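Local atomic coordinates of Lin2722 protein (Listeria innocua, PDB entry 3DS8), a protein that is of unknown function but belongs to an alpha/beta hydrolase family and may therefore act as a hydrolase. Residues V41-K46 with S77-I82. Sequence-based numbering, arbitrary orientation.
Sequences VNSEGK and SKWLKI
The W79 indole lies with one face against S43. CA of S43 stands over that face, 4.2 Å from NE1 of W79. The side-chain carbon of S43 is modelled over the same face, offset toward the rim, but its closeness to the ring is doubtful. The root of the tryptophan serves a second neighbour. CB of W79 meets CG1 of V41 at 4.0 Å, and CG2 of V41 lies 4.2 Å from the same CB. The valine and tryptophan side chains cross at about a right angle. CG of W79 is anti to its own carbonyl carbon (chi1 -58°), which carries the indole past V41 to the start of the turn. V41 is buried and also touches F64 and F66, while W79 reaches F66 and Q68. The contact is thus apolar next to the sheet and open to solvent at S43.

The turn has its own bonds. OD1 of N42 accepts from N of E44 at 2.9 Å, with the donor above the carbonyl plane, and so forms an Asx turn. In return ND2 of N42, 3.0 Å from OE2 of E44, donates in the plane of its amide and meets the carboxylate from above. These two bonds hold the amide on both its ends. Q68 adds bonds to OD1 of N42 and to N of S43. The backbone O of N42 accepts from N of G45 (2.8 Å) and N of K46 (3.2 Å), which makes a G1 beta bulge.

The arrangement joins helix 73-91, which flanks the mixed, mostly parallel sheet, to the end of strand 36-42 and its turn into the edge strand 46-50, as expected of an alpha/beta hydrolase fold.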
ATOM      1  N   VAL A  41       0.972 -11.992  12.318  1.00 19.54           N
ATOM      2  CA  VAL A  41      -0.187 -12.909  12.252  1.00 19.91           C
ATOM      3  C   VAL A  41       0.249 -14.174  11.529  1.00 22.55           C
ATOM      4  O   VAL A  41       1.144 -14.160  10.675  1.00 20.38           O
ATOM      5  CB  VAL A  41      -1.459 -12.249  11.597  1.00 20.91           C
ATOM      6  CG1 VAL A  41      -1.190 -11.825  10.109  1.00 20.18           C
ATOM      7  CG2 VAL A  41      -2.718 -13.202  11.636  1.00 21.37           C
ATOM      8  N   ASN A  42      -0.366 -15.277  11.939  1.00 22.17           N
ATOM      9  CA  ASN A  42      -0.115 -16.592  11.398  1.00 24.77           C
ATOM     10  C   ASN A  42      -1.500 -17.191  11.160  1.00 25.25           C
ATOM     11  O   ASN A  42      -2.311 -17.283  12.092  1.00 25.52           O
ATOM     12  CB  ASN A  42       0.650 -17.388  12.443  1.00 24.94           C
ATOM     13  CG  ASN A  42       1.058 -18.762  11.995  1.00 27.78           C
ATOM     14  OD1 ASN A  42       0.539 -19.343  11.028  1.00 32.60           O
ATOM     15  ND2 ASN A  42       1.983 -19.325  12.743  1.00 31.15           N
ATOM     16  N   SER A  43      -1.728 -17.645   9.942  1.00 26.60           N
ATOM     17  CA  SER A  43      -2.973 -18.313   9.564  1.00 28.23           C
ATOM     18  C   SER A  43      -3.269 -19.559  10.395  1.00 28.35           C
ATOM     19  O   SER A  43      -4.396 -20.048  10.342  1.00 29.89           O
ATOM     20  CB  SER A  43      -2.930 -18.721   8.086  1.00 28.65           C
ATOM     21  OG  SER A  43      -2.038 -19.804   7.885  1.00 33.13           O
ATOM     22  N   GLU A  44      -2.265 -20.089  11.111  1.00 28.16           N
ATOM     23  CA  GLU A  44      -2.428 -21.227  12.031  1.00 29.57           C
ATOM     24  C   GLU A  44      -3.347 -20.832  13.174  1.00 28.12           C
ATOM     25  O   GLU A  44      -3.988 -21.701  13.788  1.00 28.75           O
ATOM     26  CB  GLU A  44      -1.092 -21.662  12.665  1.00 29.81           C
ATOM     27  CG  GLU A  44      -0.064 -22.323  11.732  1.00 33.48           C
ATOM     28  CD  GLU A  44       1.341 -22.390  12.373  1.00 34.10           C
ATOM     29  OE1 GLU A  44       1.445 -22.712  13.593  1.00 40.03           O
ATOM     30  OE2 GLU A  44       2.333 -22.083  11.655  1.00 41.41           O
ATOM     31  N   GLY A  45      -3.358 -19.535  13.482  1.00 26.21           N
ATOM     32  CA  GLY A  45      -4.272 -18.950  14.438  1.00 24.32           C
ATOM     33  C   GLY A  45      -3.632 -18.136  15.566  1.00 23.89           C
ATOM     34  O   GLY A  45      -4.165 -18.194  16.677  1.00 24.63           O
ATOM     35  N   LYS A  46      -2.507 -17.452  15.320  1.00 20.82           N
ATOM     36  CA  LYS A  46      -1.834 -16.632  16.343  1.00 20.88           C
ATOM     37  C   LYS A  46      -1.700 -15.177  15.896  1.00 18.55           C
ATOM     38  O   LYS A  46      -1.394 -14.918  14.731  1.00 18.91           O
ATOM     39  CB  LYS A  46      -0.442 -17.172  16.650  1.00 22.03           C
ATOM     40  CG  LYS A  46      -0.435 -18.683  17.017  1.00 25.27           C
ATOM     41  CD  LYS A  46       0.888 -19.141  17.626  1.00 24.84           C
ATOM     42  CE  LYS A  46       1.231 -20.597  17.246  1.00 29.61           C
ATOM     43  NZ  LYS A  46       2.692 -20.897  17.506  1.00 32.52           N
ATOM     44  N   SER A  77      -5.034 -10.102   3.073  1.00 14.04           N
ATOM     45  CA  SER A  77      -6.099  -9.164   3.449  1.00 14.75           C
ATOM     46  C   SER A  77      -7.034  -9.724   4.507  1.00 14.87           C
ATOM     47  O   SER A  77      -7.421  -9.009   5.438  1.00 14.97           O
ATOM     48  CB  SER A  77      -6.877  -8.770   2.227  1.00 16.56           C
ATOM     49  OG  SER A  77      -7.905  -7.848   2.534  1.00 21.04           O
ATOM     50  N   LYS A  78      -7.451 -10.990   4.344  1.00 14.70           N
ATOM     51  CA  LYS A  78      -8.291 -11.674   5.350  1.00 15.17           C
ATOM     52  C   LYS A  78      -7.604 -11.775   6.704  1.00 14.22           C
ATOM     53  O   LYS A  78      -8.222 -11.521   7.733  1.00 13.24           O
ATOM     54  CB  LYS A  78      -8.657 -13.079   4.871  1.00 15.53           C
ATOM     55  CG  LYS A  78      -9.554 -13.094   3.661  1.00 18.28           C
ATOM     56  CD  LYS A  78      -9.925 -14.530   3.292  1.00 20.68           C
ATOM     57  CE  LYS A  78     -10.263 -14.652   1.828  1.00 27.69           C
ATOM     58  NZ  LYS A  78     -11.258 -13.602   1.396  1.00 31.74           N
ATOM     59  N   TRP A  79      -6.314 -12.110   6.704  1.00 14.11           N
ATOM     60  CA  TRP A  79      -5.553 -12.198   7.954  1.00 14.57           C
ATOM     61  C   TRP A  79      -5.319 -10.818   8.591  1.00 14.43           C
ATOM     62  O   TRP A  79      -5.379 -10.666   9.824  1.00 13.98           O
ATOM     63  CB  TRP A  79      -4.236 -12.931   7.743  1.00 16.08           C
ATOM     64  CG  TRP A  79      -4.416 -14.293   7.216  1.00 17.66           C
ATOM     65  CD1 TRP A  79      -5.496 -15.120   7.388  1.00 21.36           C
ATOM     66  CD2 TRP A  79      -3.479 -15.012   6.419  1.00 16.43           C
ATOM     67  NE1 TRP A  79      -5.296 -16.313   6.699  1.00 22.80           N
ATOM     68  CE2 TRP A  79      -4.060 -16.267   6.105  1.00 20.80           C
ATOM     69  CE3 TRP A  79      -2.216 -14.724   5.930  1.00 16.13           C
ATOM     70  CZ2 TRP A  79      -3.388 -17.228   5.336  1.00 21.94           C
ATOM     71  CZ3 TRP A  79      -1.559 -15.677   5.146  1.00 17.91           C
ATOM     72  CH2 TRP A  79      -2.126 -16.913   4.890  1.00 20.17           C
ATOM     73  N   LEU A  80      -5.071  -9.823   7.750  1.00 13.95           N
ATOM     74  CA  LEU A  80      -4.952  -8.440   8.207  1.00 14.79           C
ATOM     75  C   LEU A  80      -6.236  -7.981   8.899  1.00 14.99           C
ATOM     76  O   LEU A  80      -6.168  -7.377   9.973  1.00 14.62           O
ATOM     77  CB  LEU A  80      -4.615  -7.530   7.030  1.00 14.34           C
ATOM     78  CG  LEU A  80      -4.479  -6.027   7.281  1.00 14.38           C
ATOM     79  CD1 LEU A  80      -3.339  -5.790   8.262  1.00 14.27           C
ATOM     80  CD2 LEU A  80      -4.233  -5.319   5.961  1.00 15.12           C
ATOM     81  N   LYS A  81      -7.394  -8.262   8.298  1.00 16.25           N
ATOM     82  CA  LYS A  81      -8.689  -7.926   8.921  1.00 16.64           C
ATOM     83  C   LYS A  81      -8.812  -8.495  10.327  1.00 15.82           C
ATOM     84  O   LYS A  81      -9.209  -7.819  11.252  1.00 15.63           O
ATOM     85  CB  LYS A  81      -9.867  -8.438   8.059  1.00 17.88           C
ATOM     86  CG  LYS A  81     -11.228  -8.706   8.783  1.00 22.22           C
ATOM     87  CD  LYS A  81     -12.054  -7.506   8.784  1.00 27.88           C
ATOM     88  CE  LYS A  81     -13.524  -7.786   9.143  1.00 26.84           C
ATOM     89  NZ  LYS A  81     -13.923  -9.074   9.808  1.00 30.34           N
ATOM     90  N   ILE A  82      -8.439  -9.757  10.493  1.00 15.84           N
ATOM     91  CA  ILE A  82      -8.530 -10.416  11.793  1.00 15.83           C
ATOM     92  C   ILE A  82      -7.656  -9.674  12.811  1.00 15.16           C
ATOM     93  O   ILE A  82      -8.085  -9.391  13.932  1.00 14.72           O
ATOM     94  CB  ILE A  82      -8.134 -11.908  11.696  1.00 15.40           C
ATOM     95  CG1 ILE A  82      -9.181 -12.670  10.846  1.00 18.02           C
ATOM     96  CG2 ILE A  82      -7.983 -12.535  13.084  1.00 15.52           C
ATOM     97  CD1 ILE A  82      -8.731 -14.078  10.411  1.00 17.37           C
TER